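Local coordinates for USG-1 protein homolog (Pseudomonas aeruginosa, PDB 2HJS) that probably acts as an NAD(P)-dependent oxidoreductase on an aldehyde or oxo group, as in the dimeric aspartate-semialdehyde dehydrogenases to which it is related, at residues F191-V203 with L233-G245. Sequence-based numbering, arbitrary orientation.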
loop_
_atom_site.group_PDB
_atom_site.type_symbol
_atom_site.label_atom_id
_atom_site.label_comp_id
_atom_site.label_asym_id
_atom_site.label_seq_id
_atom_site.Cartn_x
_atom_site.Cartn_y
_atom_site.Cartn_z
ATOM N N PHE A 191 -9.523 2.837 17.713
ATOM C CA PHE A 191 -10.098 1.861 16.786
ATOM C C PHE A 191 -10.766 0.730 17.550
ATOM O O PHE A 191 -10.621 0.624 18.769
ATOM C CB PHE A 191 -9.004 1.272 15.906
ATOM C CG PHE A 191 -8.324 2.275 15.053
ATOM C CD1 PHE A 191 -7.327 3.089 15.576
ATOM C CD2 PHE A 191 -8.684 2.418 13.719
ATOM C CE1 PHE A 191 -6.691 4.023 14.783
ATOM C CE2 PHE A 191 -8.051 3.354 12.909
ATOM C CZ PHE A 191 -7.050 4.151 13.441
ATOM N N ASP A 192 -11.498 -0.115 16.829
ATOM C CA ASP A 192 -12.117 -1.303 17.439
ATOM C C ASP A 192 -11.397 -2.583 16.992
ATOM O O ASP A 192 -11.855 -3.704 17.259
ATOM C CB ASP A 192 -13.633 -1.359 17.152
ATOM C CG ASP A 192 -13.971 -1.452 15.640
ATOM O OD1 ASP A 192 -13.154 -1.053 14.758
ATOM O OD2 ASP A 192 -15.101 -1.922 15.349
ATOM N N ARG A 193 -10.258 -2.393 16.324
ATOM C CA ARG A 193 -9.409 -3.494 15.889
ATOM C C ARG A 193 -7.931 -3.089 15.982
ATOM O O ARG A 193 -7.602 -1.915 16.194
ATOM C CB ARG A 193 -9.782 -3.918 14.462
ATOM C CG ARG A 193 -9.303 -2.952 13.367
ATOM C CD ARG A 193 -10.408 -2.645 12.380
ATOM N NE ARG A 193 -10.622 -3.762 11.475
ATOM C CZ ARG A 193 -11.756 -4.017 10.825
ATOM N NH1 ARG A 193 -12.839 -3.243 10.956
ATOM N NH2 ARG A 193 -11.804 -5.078 10.036
ATOM N N GLN A 194 -7.061 -4.076 15.816
ATOM C CA GLN A 194 -5.630 -3.873 15.858
ATOM C C GLN A 194 -5.132 -3.066 14.667
ATOM O O GLN A 194 -5.438 -3.368 13.516
ATOM C CB GLN A 194 -4.922 -5.217 15.901
ATOM C CG GLN A 194 -3.445 -5.115 16.197
ATOM C CD GLN A 194 -2.773 -6.455 16.215
ATOM O OE1 GLN A 194 -3.278 -7.411 16.815
ATOM N NE2 GLN A 194 -1.609 -6.539 15.561
ATOM N N ILE A 195 -4.378 -2.017 14.956
ATOM C CA ILE A 195 -3.683 -1.277 13.902
ATOM C C ILE A 195 -2.179 -1.588 13.852
ATOM O O ILE A 195 -1.566 -1.503 12.786
ATOM C CB ILE A 195 -3.943 0.243 13.986
ATOM C CG1 ILE A 195 -3.313 0.866 15.239
ATOM C CG2 ILE A 195 -5.479 0.519 13.954
ATOM C CD1 ILE A 195 -3.435 2.392 15.265
ATOM N N ALA A 196 -1.605 -1.945 15.000
ATOM C CA ALA A 196 -0.209 -2.329 15.092
ATOM C C ALA A 196 0.089 -3.479 14.113
ATOM O O ALA A 196 -0.684 -4.441 14.019
ATOM C CB ALA A 196 0.136 -2.734 16.539
ATOM N N PHE A 197 1.196 -3.359 13.377
ATOM C CA PHE A 197 1.603 -4.386 12.407
ATOM C C PHE A 197 0.445 -4.842 11.476
ATOM O O PHE A 197 0.373 -5.999 11.088
ATOM C CB PHE A 197 2.222 -5.589 13.139
ATOM C CG PHE A 197 3.313 -5.227 14.113
ATOM C CD1 PHE A 197 4.531 -4.717 13.662
ATOM C CD2 PHE A 197 3.132 -5.431 15.475
ATOM C CE1 PHE A 197 5.559 -4.405 14.561
ATOM C CE2 PHE A 197 4.151 -5.124 16.395
ATOM C CZ PHE A 197 5.364 -4.605 15.931
ATOM N N ASN A 198 -0.483 -3.936 11.151
ATOM C CA ASN A 198 -1.660 -4.311 10.358
ATOM C C ASN A 198 -1.878 -3.301 9.250
ATOM O O ASN A 198 -1.429 -2.178 9.365
ATOM C CB ASN A 198 -2.908 -4.380 11.246
ATOM C CG ASN A 198 -3.925 -5.396 10.744
ATOM O OD1 ASN A 198 -3.649 -6.139 9.813
ATOM N ND2 ASN A 198 -5.089 -5.456 11.386
ATOM N N LEU A 199 -2.540 -3.699 8.166
ATOM C CA LEU A 199 -2.917 -2.743 7.110
ATOM C C LEU A 199 -4.430 -2.682 7.049
ATOM O O LEU A 199 -5.081 -3.724 6.874
ATOM C CB LEU A 199 -2.320 -3.139 5.742
ATOM C CG LEU A 199 -0.803 -2.922 5.606
ATOM C CD1 LEU A 199 -0.238 -3.836 4.535
ATOM C CD2 LEU A 199 -0.414 -1.479 5.327
ATOM N N LEU A 200 -5.004 -1.497 7.251
ATOM C CA LEU A 200 -6.461 -1.377 7.174
ATOM C C LEU A 200 -6.861 -1.051 5.744
ATOM O O LEU A 200 -6.222 -0.233 5.094
ATOM C CB LEU A 200 -7.006 -0.322 8.145
ATOM C CG LEU A 200 -6.465 -0.319 9.583
ATOM C CD1 LEU A 200 -7.255 0.708 10.414
ATOM C CD2 LEU A 200 -6.533 -1.718 10.204
ATOM N N ALA A 201 -7.930 -1.680 5.262
ATOM C CA ALA A 201 -8.348 -1.504 3.867
ATOM C C ALA A 201 -8.840 -0.100 3.529
ATOM O O ALA A 201 -8.824 0.294 2.363
ATOM C CB ALA A 201 -9.433 -2.547 3.516
ATOM N N GLN A 202 -9.308 0.632 4.542
ATOM C CA GLN A 202 -9.916 1.940 4.369
ATOM C C GLN A 202 -9.566 2.798 5.569
ATOM O O GLN A 202 -9.224 2.268 6.642
ATOM C CB GLN A 202 -11.455 1.837 4.262
ATOM C CG GLN A 202 -12.138 1.375 5.523
ATOM C CD GLN A 202 -13.447 0.640 5.243
ATOM O OE1 GLN A 202 -13.565 -0.101 4.264
ATOM N NE2 GLN A 202 -14.437 0.862 6.084
ATOM N N VAL A 203 -9.670 4.117 5.389
ATOM C CA VAL A 203 -9.501 5.076 6.496
ATOM C C VAL A 203 -10.900 5.646 6.888
ATOM O O VAL A 203 -11.463 6.476 6.188
ATOM C CB VAL A 203 -8.499 6.182 6.091
ATOM C CG1 VAL A 203 -8.366 7.260 7.166
ATOM C CG2 VAL A 203 -7.130 5.581 5.751
ATOM N N LEU A 233 -9.878 9.454 -12.203
ATOM C CA LEU A 233 -9.058 9.112 -11.054
ATOM C C LEU A 233 -9.649 7.915 -10.284
ATOM O O LEU A 233 -10.834 7.899 -9.991
ATOM C CB LEU A 233 -9.054 10.276 -10.099
ATOM C CG LEU A 233 -7.899 10.516 -9.131
ATOM C CD1 LEU A 233 -8.429 11.090 -7.793
ATOM C CD2 LEU A 233 -6.977 9.353 -8.886
ATOM N N ASN A 234 -8.818 6.948 -9.917
ATOM C CA ASN A 234 -9.249 5.894 -9.008
ATOM C C ASN A 234 -8.365 5.916 -7.757
ATOM O O ASN A 234 -7.141 5.848 -7.872
ATOM C CB ASN A 234 -9.231 4.539 -9.733
ATOM C CG ASN A 234 -9.748 3.404 -8.877
ATOM O OD1 ASN A 234 -9.053 2.926 -7.974
ATOM N ND2 ASN A 234 -10.952 2.916 -9.197
ATOM N N VAL A 235 -8.993 6.070 -6.578
ATOM C CA VAL A 235 -8.279 6.308 -5.307
ATOM C C VAL A 235 -8.613 5.255 -4.278
ATOM O O VAL A 235 -9.778 5.066 -3.980
ATOM C CB VAL A 235 -8.741 7.578 -4.555
ATOM C CG1 VAL A 235 -7.664 8.018 -3.540
ATOM C CG2 VAL A 235 -9.095 8.663 -5.459
ATOM N N THR A 236 -7.582 4.650 -3.693
ATOM C CA THR A 236 -7.706 3.818 -2.524
ATOM C C THR A 236 -6.784 4.381 -1.447
ATOM O O THR A 236 -5.583 4.563 -1.680
ATOM C CB THR A 236 -7.301 2.370 -2.842
ATOM O OG1 THR A 236 -8.064 1.926 -3.972
ATOM C CG2 THR A 236 -7.578 1.448 -1.658
ATOM N N CYS A 237 -7.342 4.667 -0.275
ATOM C CA CYS A 237 -6.511 5.036 0.872
ATOM C C CYS A 237 -6.495 3.929 1.905
ATOM O O CYS A 237 -7.534 3.541 2.449
ATOM C CB CYS A 237 -6.962 6.351 1.508
ATOM S SG CYS A 237 -6.744 7.731 0.383
ATOM N N ILE A 238 -5.293 3.459 2.189
ATOM C CA ILE A 238 -5.059 2.370 3.114
ATOM C C ILE A 238 -4.409 2.973 4.349
ATOM O O ILE A 238 -3.671 3.956 4.250
ATOM C CB ILE A 238 -4.104 1.355 2.440
ATOM C CG1 ILE A 238 -4.859 0.585 1.374
ATOM C CG2 ILE A 238 -3.454 0.383 3.428
ATOM C CD1 ILE A 238 -3.859 0.033 0.348
ATOM N N GLN A 239 -4.693 2.397 5.510
ATOM C CA GLN A 239 -4.052 2.838 6.744
ATOM C C GLN A 239 -2.859 1.925 7.069
ATOM O O GLN A 239 -3.049 0.729 7.306
ATOM C CB GLN A 239 -5.048 2.753 7.892
ATOM C CG GLN A 239 -4.493 3.273 9.189
ATOM C CD GLN A 239 -4.703 4.729 9.285
ATOM O OE1 GLN A 239 -5.831 5.185 9.503
ATOM N NE2 GLN A 239 -3.632 5.502 9.081
ATOM N N ALA A 240 -1.644 2.478 7.085
ATOM C CA ALA A 240 -0.441 1.667 7.345
ATOM C C ALA A 240 0.023 1.846 8.782
ATOM O O ALA A 240 -0.214 2.907 9.383
ATOM C CB ALA A 240 0.691 2.055 6.370
ATOM N N PRO A 241 0.684 0.815 9.356
ATOM C CA PRO A 241 1.176 1.041 10.720
ATOM C C PRO A 241 2.493 1.849 10.691
ATOM O O PRO A 241 3.575 1.325 10.997
ATOM C CB PRO A 241 1.376 -0.377 11.250
ATOM C CG PRO A 241 1.722 -1.197 9.988
ATOM C CD PRO A 241 1.023 -0.531 8.845
ATOM N N VAL A 242 2.396 3.108 10.259
ATOM C CA VAL A 242 3.562 3.998 10.231
ATOM C C VAL A 242 3.163 5.290 10.911
ATOM O O VAL A 242 1.985 5.640 10.907
ATOM C CB VAL A 242 4.231 4.160 8.789
ATOM C CG1 VAL A 242 3.954 2.961 7.866
ATOM C CG2 VAL A 242 3.928 5.418 8.132
ATOM N N PHE A 243 4.106 5.978 11.545
ATOM C CA PHE A 243 3.731 7.179 12.326
ATOM C C PHE A 243 3.443 8.419 11.485
ATOM O O PHE A 243 2.385 9.023 11.627
ATOM C CB PHE A 243 4.773 7.493 13.396
ATOM C CG PHE A 243 4.790 6.497 14.521
ATOM C CD1 PHE A 243 5.834 5.603 14.641
ATOM C CD2 PHE A 243 3.745 6.447 15.448
ATOM C CE1 PHE A 243 5.870 4.659 15.683
ATOM C CE2 PHE A 243 3.762 5.500 16.492
ATOM C CZ PHE A 243 4.827 4.609 16.607
ATOM N N PHE A 244 4.385 8.778 10.606
ATOM C CA PHE A 244 4.354 10.043 9.878
ATOM C C PHE A 244 4.640 9.846 8.373
ATOM O O PHE A 244 5.472 8.991 8.001
ATOM C CB PHE A 244 5.412 10.985 10.467
ATOM C CG PHE A 244 5.273 11.217 11.940
ATOM C CD1 PHE A 244 6.213 10.706 12.827
ATOM C CD2 PHE A 244 4.206 11.953 12.442
ATOM C CE1 PHE A 244 6.090 10.911 14.207
ATOM C CE2 PHE A 244 4.074 12.183 13.842
ATOM C CZ PHE A 244 5.005 11.658 14.710
ATOM N N GLY A 245 3.968 10.633 7.525
ATOM C CA GLY A 245 4.266 10.696 6.083
ATOM C C GLY A 245 3.269 9.954 5.217
ATOM O O GLY A 245 2.707 8.936 5.647
HETATM O O HOH W 1 -9.921 4.891 2.706
#
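The carbonyl O of Gln239 accepts a hydrogen bond from Leu200 N at 3.0 Å, the donor lying in the carbonyl plane, and meets Leu199 CA through a CA-H...O contact. The return bond, Gln239 N to Leu200 O at 3.1 Å, completes a single antiparallel hydrogen-bonded pair. Beyond it the pairing gives way to water: one molecule accepts from Val203 N and donates to Cys237 O. The side chains of Leu200 and Gln239 run alongside each other in the same direction, their CB atoms 3.7 Å apart. Gln239 sets OE1 against the isopropyl group of Val203, 4.0 Å from both CG1 and CG2, and near the edge of the Phe191 ring; its chain leaves the backbone with CG trans to N (chi1 -176°) and then bends at chi2. Its NE2 makes weak hydrogen bonds to the carbonyls of Leu160 and Ser161. Leu199 CD2 rests against Ala240 CB, Pro241 CD and Ile238 CG2, while Pro241, centre of an inverse gamma turn, packs against the loop backbone, with CD 3.0 Å from Asn198 O. Ala201 O accepts a hydrogen bond from Arg298 NH1 of the second subunit. A single antiparallel beta bridge thus joins the irregular loop 191-203 to the end of strand 233-239, outermost in its chain's mixed sheet, within the dimerisation domain of the semialdehyde dehydrogenase family.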